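Local atomic coordinates of nicotinate phosphoribosyltransferase (PDB entry 4HL7), a protein that probably catalyses the ATP-dependent synthesis of nicotinate ribonucleotide from nicotinate and phosphoribosyl diphosphate, a step of NAD biosynthesis. Residues K225-I230 and G261-A266; L181-T186 and L211-Y216; P5-P10 and V151-P156. One frame throughout, in Å; residues are numbered along the deposited sequence.

Contact 1 of 3, residues K225-I230 and G261-A266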
loop_
_atom_site.group_PDB
_atom_site.type_symbol
_atom_site.label_atom_id
_atom_site.label_comp_id
_atom_site.label_asym_id
_atom_site.label_seq_id
_atom_site.Cartn_x
_atom_site.Cartn_y
_atom_site.Cartn_z
ATOM N N LYS A 225 -9.966 11.940 7.886
ATOM C CA LYS A 225 -10.488 11.515 6.603
ATOM C C LYS A 225 -9.750 10.223 6.155
ATOM O O LYS A 225 -8.528 10.205 6.143
ATOM C CB LYS A 225 -10.279 12.659 5.602
ATOM C CG LYS A 225 -10.818 12.383 4.208
ATOM N N PRO A 226 -10.507 9.144 5.781
ATOM C CA PRO A 226 -9.851 7.937 5.231
ATOM C C PRO A 226 -9.477 8.201 3.774
ATOM O O PRO A 226 -10.306 8.702 3.014
ATOM C CB PRO A 226 -10.934 6.837 5.371
ATOM C CG PRO A 226 -12.215 7.551 5.490
ATOM C CD PRO A 226 -11.951 8.928 6.058
ATOM N N ILE A 227 -8.223 7.938 3.411
ATOM C CA ILE A 227 -7.724 8.108 2.011
ATOM C C ILE A 227 -7.346 6.719 1.461
ATOM O O ILE A 227 -6.677 5.903 2.162
ATOM C CB ILE A 227 -6.472 9.068 2.009
ATOM C CG1 ILE A 227 -6.753 10.341 2.829
ATOM C CG2 ILE A 227 -5.971 9.441 0.601
ATOM C CD1 ILE A 227 -7.738 11.296 2.210
ATOM N N GLY A 228 -7.850 6.401 0.261
ATOM C CA GLY A 228 -7.444 5.199 -0.494
ATOM C C GLY A 228 -6.826 5.634 -1.835
ATOM O O GLY A 228 -7.252 6.645 -2.416
ATOM N N THR A 229 -5.767 4.968 -2.297
ATOM C CA THR A 229 -5.471 5.071 -3.734
ATOM C C THR A 229 -5.569 3.645 -4.226
ATOM O O THR A 229 -5.448 2.712 -3.432
ATOM C CB THR A 229 -4.074 5.628 -4.091
ATOM O OG1 THR A 229 -3.076 4.613 -3.881
ATOM C CG2 THR A 229 -3.733 6.926 -3.241
ATOM N N ILE A 230 -5.749 3.478 -5.512
ATOM C CA ILE A 230 -5.976 2.140 -6.065
ATOM C C ILE A 230 -4.636 1.449 -6.076
ATOM O O ILE A 230 -3.647 2.029 -6.554
ATOM C CB ILE A 230 -6.463 2.281 -7.498
ATOM C CG1 ILE A 230 -7.683 3.223 -7.515
ATOM C CG2 ILE A 230 -6.844 0.910 -8.100
ATOM C CD1 ILE A 230 -7.962 3.742 -8.928
ATOM N N GLY A 261 -18.832 7.812 -7.008
ATOM C CA GLY A 261 -17.948 8.952 -6.825
ATOM C C GLY A 261 -16.757 8.686 -5.920
ATOM O O GLY A 261 -16.207 9.634 -5.383
HETATM N N MSE A 262 -16.372 7.401 -5.754
HETATM C CA MSE A 262 -15.184 7.044 -4.938
HETATM C C MSE A 262 -13.978 7.841 -5.404
HETATM O O MSE A 262 -13.730 7.966 -6.614
HETATM C CB MSE A 262 -14.929 5.529 -5.025
HETATM C CG MSE A 262 -13.636 4.938 -4.397
HETATM SE SE MSE A 262 -13.869 5.217 -2.452
HETATM C CE MSE A 262 -15.292 3.858 -1.955
ATOM N N LEU A 263 -13.190 8.338 -4.443
ATOM C CA LEU A 263 -11.834 8.874 -4.796
ATOM C C LEU A 263 -11.111 7.971 -5.817
ATOM O O LEU A 263 -11.056 6.733 -5.692
ATOM C CB LEU A 263 -11.003 9.099 -3.551
ATOM C CG LEU A 263 -9.580 9.696 -3.716
ATOM C CD1 LEU A 263 -9.724 11.172 -4.098
ATOM C CD2 LEU A 263 -8.831 9.529 -2.406
ATOM N N ALA A 264 -10.582 8.600 -6.857
ATOM C CA ALA A 264 -9.947 7.888 -7.922
ATOM C C ALA A 264 -8.565 8.438 -8.130
ATOM O O ALA A 264 -8.387 9.503 -8.791
ATOM C CB ALA A 264 -10.758 8.003 -9.185
ATOM N N ILE A 265 -7.598 7.795 -7.503
ATOM C CA ILE A 265 -6.189 8.174 -7.705
ATOM C C ILE A 265 -5.476 6.961 -8.269
ATOM O O ILE A 265 -5.344 5.966 -7.570
ATOM C CB ILE A 265 -5.503 8.588 -6.362
ATOM C CG1 ILE A 265 -6.164 9.844 -5.759
ATOM C CG2 ILE A 265 -3.983 8.843 -6.571
ATOM C CD1 ILE A 265 -5.990 11.118 -6.600
ATOM N N ALA A 266 -4.975 7.042 -9.514
ATOM C CA ALA A 266 -4.306 5.852 -10.179
ATOM C C ALA A 266 -2.813 5.815 -9.964
ATOM O O ALA A 266 -2.137 6.828 -10.141
ATOM C CB ALA A 266 -4.588 5.862 -11.695
HETATM O O HOH W 1 -8.333 6.211 -5.183
#
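Ile227 makes the first touch across the contact. Its CG2 methyl meets CD2 of Leu263 at 4.2 Å, the two side chains crossing at a slant. The same CD2 of Leu263 packs closer to the carbonyl O of Gly228, at 3.3 Å. A water bridges the two backbones beside this point. It donates to Gly228 O at 3.0 Å and, weakly, to Leu263 O, and it accepts from Ile265 N at 2.9 Å. Thr229 follows. Its CG2 lies anti to the carbonyl carbon and rests on CG2 of Ile265 at 3.9 Å, while OG1 is bound by Arg292. Ile230 carries the direct hydrogen bond of the contact. Its N reaches Ile265 O at 3.3 Å, a long but straight bond (171° at the hydrogen). With chi1 at -53°, Ile230 CG1 sits beside its own backbone N and packs on that same oxygen, 3.6 Å from Ile265 O. Lys225 and Ile227 also make backbone hydrogen bonds with Thr213, on the other edge strand of the parallel sheet. The segment thus spans edge strands 210-213 and 265-267. This is consistent with irregular closure of the TIM-barrel-like domain of this family, just ahead of His232, a predicted phosphohistidine unmodified here.

Contact 2 of 3, residues L181-T186 and L211-Y216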
loop_
_atom_site.group_PDB
_atom_site.type_symbol
_atom_site.label_atom_id
_atom_site.label_comp_id
_atom_site.label_asym_id
_atom_site.label_seq_id
_atom_site.Cartn_x
_atom_site.Cartn_y
_atom_site.Cartn_z
ATOM N N LEU A 181 0.161 15.814 4.317
ATOM C CA LEU A 181 0.659 14.499 4.738
ATOM C C LEU A 181 -0.521 13.514 4.740
ATOM O O LEU A 181 -1.598 13.818 5.290
ATOM C CB LEU A 181 1.271 14.617 6.166
ATOM C CG LEU A 181 1.906 13.368 6.773
ATOM C CD1 LEU A 181 2.979 12.813 5.833
ATOM C CD2 LEU A 181 2.563 13.674 8.113
ATOM N N THR A 182 -0.355 12.376 4.077
ATOM C CA THR A 182 -1.345 11.307 4.187
ATOM C C THR A 182 -0.666 10.135 4.895
ATOM O O THR A 182 0.357 9.602 4.418
ATOM C CB THR A 182 -1.823 10.843 2.822
ATOM O OG1 THR A 182 -2.440 11.955 2.128
ATOM C CG2 THR A 182 -2.903 9.766 3.002
ATOM N N GLU A 183 -1.168 9.764 6.051
ATOM C CA GLU A 183 -0.482 8.700 6.781
ATOM C C GLU A 183 -0.795 7.341 6.151
ATOM O O GLU A 183 -1.937 7.041 5.908
ATOM C CB GLU A 183 -0.906 8.763 8.247
ATOM C CG GLU A 183 -0.094 7.851 9.136
ATOM C CD GLU A 183 -0.598 6.374 9.152
ATOM O OE1 GLU A 183 -1.792 6.088 8.856
ATOM O OE2 GLU A 183 0.238 5.491 9.441
HETATM N N MSE A 184 0.221 6.509 5.909
HETATM C CA MSE A 184 0.020 5.260 5.166
HETATM C C MSE A 184 0.930 4.231 5.769
HETATM O O MSE A 184 1.457 3.386 5.065
HETATM C CB MSE A 184 0.314 5.376 3.643
HETATM C CG MSE A 184 -0.689 6.208 2.907
HETATM SE SE MSE A 184 -0.118 6.079 0.978
HETATM C CE MSE A 184 -1.526 7.271 0.505
ATOM N N GLY A 185 1.145 4.287 7.064
ATOM C CA GLY A 185 2.078 3.347 7.669
ATOM C C GLY A 185 1.499 2.157 8.390
ATOM O O GLY A 185 2.119 1.626 9.299
ATOM N N THR A 186 0.319 1.722 8.012
ATOM C CA THR A 186 -0.235 0.542 8.669
ATOM C C THR A 186 0.577 -0.769 8.384
ATOM O O THR A 186 0.865 -1.566 9.296
ATOM C CB THR A 186 -1.690 0.339 8.154
ATOM O OG1 THR A 186 -2.512 1.439 8.580
ATOM C CG2 THR A 186 -2.290 -1.018 8.658
ATOM N N LEU A 211 -3.828 15.470 5.616
ATOM C CA LEU A 211 -4.958 15.256 4.698
ATOM C C LEU A 211 -5.840 14.129 5.220
ATOM O O LEU A 211 -7.087 14.234 5.211
ATOM C CB LEU A 211 -4.456 14.987 3.271
ATOM C CG LEU A 211 -5.519 14.632 2.236
ATOM C CD1 LEU A 211 -6.402 15.888 2.078
ATOM C CD2 LEU A 211 -4.818 14.172 0.954
ATOM N N GLY A 212 -5.204 13.100 5.772
ATOM C CA GLY A 212 -5.954 11.977 6.386
ATOM C C GLY A 212 -5.028 10.772 6.599
ATOM O O GLY A 212 -3.804 10.914 6.674
ATOM N N THR A 213 -5.629 9.594 6.681
ATOM C CA THR A 213 -4.868 8.342 6.924
ATOM C C THR A 213 -5.494 7.262 6.086
ATOM O O THR A 213 -6.694 7.305 5.811
ATOM C CB THR A 213 -4.931 7.941 8.424
ATOM O OG1 THR A 213 -4.367 6.647 8.572
ATOM C CG2 THR A 213 -6.368 7.897 8.950
ATOM N N SER A 214 -4.684 6.300 5.617
ATOM C CA SER A 214 -5.265 5.174 4.900
ATOM C C SER A 214 -5.953 4.164 5.829
ATOM O O SER A 214 -6.693 3.332 5.350
ATOM C CB SER A 214 -4.197 4.444 4.067
ATOM O OG SER A 214 -3.236 3.931 4.974
ATOM N N ASN A 215 -5.716 4.250 7.148
ATOM C CA ASN A 215 -6.250 3.270 8.058
ATOM C C ASN A 215 -7.711 3.623 8.484
ATOM O O ASN A 215 -7.924 4.634 9.139
ATOM C CB ASN A 215 -5.307 3.174 9.263
ATOM C CG ASN A 215 -5.661 2.026 10.192
ATOM O OD1 ASN A 215 -6.753 1.981 10.747
ATOM N ND2 ASN A 215 -4.754 1.067 10.316
ATOM N N TYR A 216 -8.686 2.768 8.132
ATOM C CA TYR A 216 -10.104 3.054 8.469
ATOM C C TYR A 216 -10.292 3.112 9.985
ATOM O O TYR A 216 -11.012 4.008 10.540
ATOM C CB TYR A 216 -11.042 1.959 7.879
ATOM C CG TYR A 216 -11.658 2.324 6.529
ATOM C CD1 TYR A 216 -12.146 3.606 6.299
ATOM C CD2 TYR A 216 -11.767 1.367 5.505
ATOM C CE1 TYR A 216 -12.736 3.953 5.062
ATOM C CE2 TYR A 216 -12.352 1.681 4.268
ATOM C CZ TYR A 216 -12.875 2.972 4.067
ATOM O OH TYR A 216 -13.445 3.324 2.822
HETATM O O HOH W 2 -2.136 3.694 7.400
#
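The carboxylate of Glu183 and the hydroxyl of Thr213 form the central pair. Thr213 OG1, anti to its backbone N (chi1 171°), donates to Glu183 OE1 at 2.7 Å, nearly in line with the C-O bond. Gly185 N reaches OE2 of Glu183 from above the carboxylate plane, 68° out of it. Gln195 also binds OE2. The second flat group is the Asn215 amide. Its ND2 donates to Thr186 OG1 at 2.9 Å, with that oxygen close to the amide plane. Its OD1 caps Phe218 N at the start of helix 216-222. A water links the Glu183 carboxylate to two hydroxyls. It donates to Glu183 OE1 at 2.8 Å and to Ser214 OG at 2.7 Å, and lies 2.6 Å from Thr186 OG1. Ser214 OG is also bonded to Asp20. Strands 181-183 and 211-213 run parallel, within one beta-alpha-beta unit of the barrel. Glu183 N bonds to Gly212 O, Ser214 N to Glu183 O, and Leu211 N to Leu181 O. Thr213 OG1 also accepts from Asn215 N at 3.1 Å, forming an ST turn. One buried hydroxyl is therefore both donor and acceptor, and donors hold both carboxylate oxygens of Glu183, which should limit the carboxylate's rotation.

Contact 3 of 3, residues P5-P10 and V151-P156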
loop_
_atom_site.group_PDB
_atom_site.type_symbol
_atom_site.label_atom_id
_atom_site.label_comp_id
_atom_site.label_asym_id
_atom_site.label_seq_id
_atom_site.Cartn_x
_atom_site.Cartn_y
_atom_site.Cartn_z
ATOM N N PRO A 5 3.211 -2.335 27.867
ATOM C CA PRO A 5 1.906 -1.851 27.346
ATOM C C PRO A 5 1.965 -0.469 26.668
ATOM O O PRO A 5 1.037 -0.103 25.943
ATOM C CB PRO A 5 0.999 -1.832 28.597
ATOM C CG PRO A 5 1.943 -1.718 29.765
ATOM C CD PRO A 5 3.259 -2.348 29.360
ATOM N N ARG A 6 3.061 0.269 26.847
ATOM C CA ARG A 6 3.252 1.526 26.118
ATOM C C ARG A 6 3.832 1.323 24.705
ATOM O O ARG A 6 3.710 2.179 23.870
ATOM C CB ARG A 6 4.092 2.518 26.924
ATOM C CG ARG A 6 3.619 2.755 28.363
ATOM C CD ARG A 6 4.040 4.140 28.846
ATOM N NE ARG A 6 4.189 5.028 27.688
ATOM C CZ ARG A 6 5.145 5.944 27.556
ATOM N NH1 ARG A 6 6.034 6.112 28.515
ATOM N NH2 ARG A 6 5.220 6.681 26.455
ATOM N N LEU A 7 4.434 0.164 24.453
ATOM C CA LEU A 7 4.937 -0.169 23.132
ATOM C C LEU A 7 3.941 -1.056 22.379
ATOM O O LEU A 7 3.839 -0.968 21.143
ATOM C CB LEU A 7 6.261 -0.925 23.237
ATOM C CG LEU A 7 7.645 -0.303 23.009
ATOM C CD1 LEU A 7 8.676 -1.418 22.906
ATOM C CD2 LEU A 7 7.706 0.585 21.776
ATOM N N PHE A 8 3.247 -1.939 23.110
ATOM C CA PHE A 8 2.383 -2.944 22.482
ATOM C C PHE A 8 1.036 -2.986 23.192
ATOM O O PHE A 8 1.004 -3.147 24.422
ATOM C CB PHE A 8 3.014 -4.314 22.583
ATOM C CG PHE A 8 4.369 -4.408 21.975
ATOM C CD1 PHE A 8 5.486 -4.617 22.783
ATOM C CD2 PHE A 8 4.537 -4.290 20.589
ATOM C CE1 PHE A 8 6.771 -4.714 22.229
ATOM C CE2 PHE A 8 5.806 -4.401 20.018
ATOM C CZ PHE A 8 6.931 -4.593 20.857
ATOM N N SER A 9 -0.071 -2.826 22.443
ATOM C CA SER A 9 -1.399 -3.067 23.046
ATOM C C SER A 9 -1.668 -4.577 23.154
ATOM O O SER A 9 -0.927 -5.402 22.544
ATOM C CB SER A 9 -2.504 -2.398 22.214
ATOM O OG SER A 9 -2.376 -2.718 20.810
ATOM N N PRO A 10 -2.769 -4.969 23.853
ATOM C CA PRO A 10 -2.992 -6.398 23.942
ATOM C C PRO A 10 -3.243 -7.048 22.597
ATOM O O PRO A 10 -2.852 -8.187 22.378
ATOM C CB PRO A 10 -4.236 -6.510 24.860
ATOM C CG PRO A 10 -4.246 -5.262 25.654
ATOM C CD PRO A 10 -3.698 -4.202 24.718
ATOM N N VAL A 151 12.917 -1.855 23.422
ATOM C CA VAL A 151 12.945 -0.467 22.953
ATOM C C VAL A 151 12.306 0.432 24.019
ATOM O O VAL A 151 11.235 0.133 24.479
ATOM C CB VAL A 151 12.201 -0.310 21.610
ATOM C CG1 VAL A 151 12.036 1.157 21.244
ATOM C CG2 VAL A 151 12.940 -1.082 20.531
ATOM N N PRO A 152 12.960 1.547 24.399
ATOM C CA PRO A 152 12.291 2.455 25.364
ATOM C C PRO A 152 10.911 2.932 24.860
ATOM O O PRO A 152 10.787 3.442 23.741
ATOM C CB PRO A 152 13.247 3.644 25.450
ATOM C CG PRO A 152 14.553 3.115 24.963
ATOM C CD PRO A 152 14.193 2.141 23.863
ATOM N N ALA A 153 9.886 2.801 25.696
ATOM C CA ALA A 153 8.526 3.042 25.198
ATOM C C ALA A 153 8.302 4.494 24.728
ATOM O O ALA A 153 7.498 4.725 23.853
ATOM C CB ALA A 153 7.474 2.607 26.213
ATOM N N ASP A 154 9.065 5.450 25.258
ATOM C CA ASP A 154 8.896 6.815 24.783
ATOM C C ASP A 154 9.736 7.187 23.555
ATOM O O ASP A 154 9.615 8.279 23.049
ATOM C CB ASP A 154 9.118 7.821 25.911
ATOM C CG ASP A 154 10.448 7.640 26.615
ATOM O OD1 ASP A 154 11.415 7.130 25.998
ATOM O OD2 ASP A 154 10.527 8.022 27.802
ATOM N N LEU A 155 10.590 6.281 23.095
ATOM C CA LEU A 155 11.452 6.580 21.927
ATOM C C LEU A 155 10.710 6.919 20.634
ATOM O O LEU A 155 11.037 7.893 19.994
ATOM C CB LEU A 155 12.465 5.459 21.673
ATOM C CG LEU A 155 13.479 5.753 20.548
ATOM C CD1 LEU A 155 14.289 7.028 20.831
ATOM C CD2 LEU A 155 14.425 4.583 20.431
ATOM N N PRO A 156 9.696 6.101 20.225
ATOM C CA PRO A 156 9.098 6.422 18.947
ATOM C C PRO A 156 8.513 7.831 18.925
ATOM O O PRO A 156 8.692 8.552 17.936
ATOM C CB PRO A 156 7.990 5.344 18.773
ATOM C CG PRO A 156 8.417 4.232 19.684
ATOM C CD PRO A 156 9.157 4.868 20.819
HETATM O O HOH W 3 5.723 3.274 22.324
#
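Arg6 and Ala153 touch through their CB atoms, 3.5 Å apart, in the tightest apolar approach here. Leu7 supplies most of the remaining apolar packing. Its CD1 meets CB of Val151 at 3.9 Å, the two side chains crossing at about a right angle, and also packs on Val151 O at 3.4 Å. Its CG comes to 4.1 Å from Ala153 CA, and its CD2 reaches CG of Pro156. The second kind of contact involves the guanidinium of Arg6. The Arg6 chain bends at chi3 (26°), which turns NE back. One guanidinium face covers Ala153 CB, which sits 4.2 Å from the plane near its centre. The nearby carboxylate of Asp154 is not in contact: Arg6 NH1 and Asp154 OD2 are 4.9 Å apart. The polar link is a water. It donates one hydrogen bond to Arg6 O and another to Ala153 O, each at 2.8 Å. Residues 152-155 form a type I turn just as helix 155-174 begins, so the N-terminal segment packs on this turn and on the first residues of the helix. Apolar packing and one water join the segments, with no direct hydrogen bond. With both residues exposed, any attraction between Arg6 and Asp154 is probably weak and screened by solvent.

From the N terminus, contact 3 comes first. It closes a loop of 140 residues and ties the N-terminal segment to the beginning of helix 155-174. That helix leads on to strand 181-183, where contact 2 opens. Contact 2 closes 24 residues around helix 192-205. Contact 1 then closes 30 residues holding helices 232-241 and 247-258. The three loops follow in series; none nests or crosses. Contacts 1 and 2 touch: backbone bonds run between 211-216 and 225-230, and Pro226 packs on Tyr216. Together they join both edges of the parallel barrel sheet. Contact 3 stands apart at the periphery, its centre about 21 Å from that of contact 2.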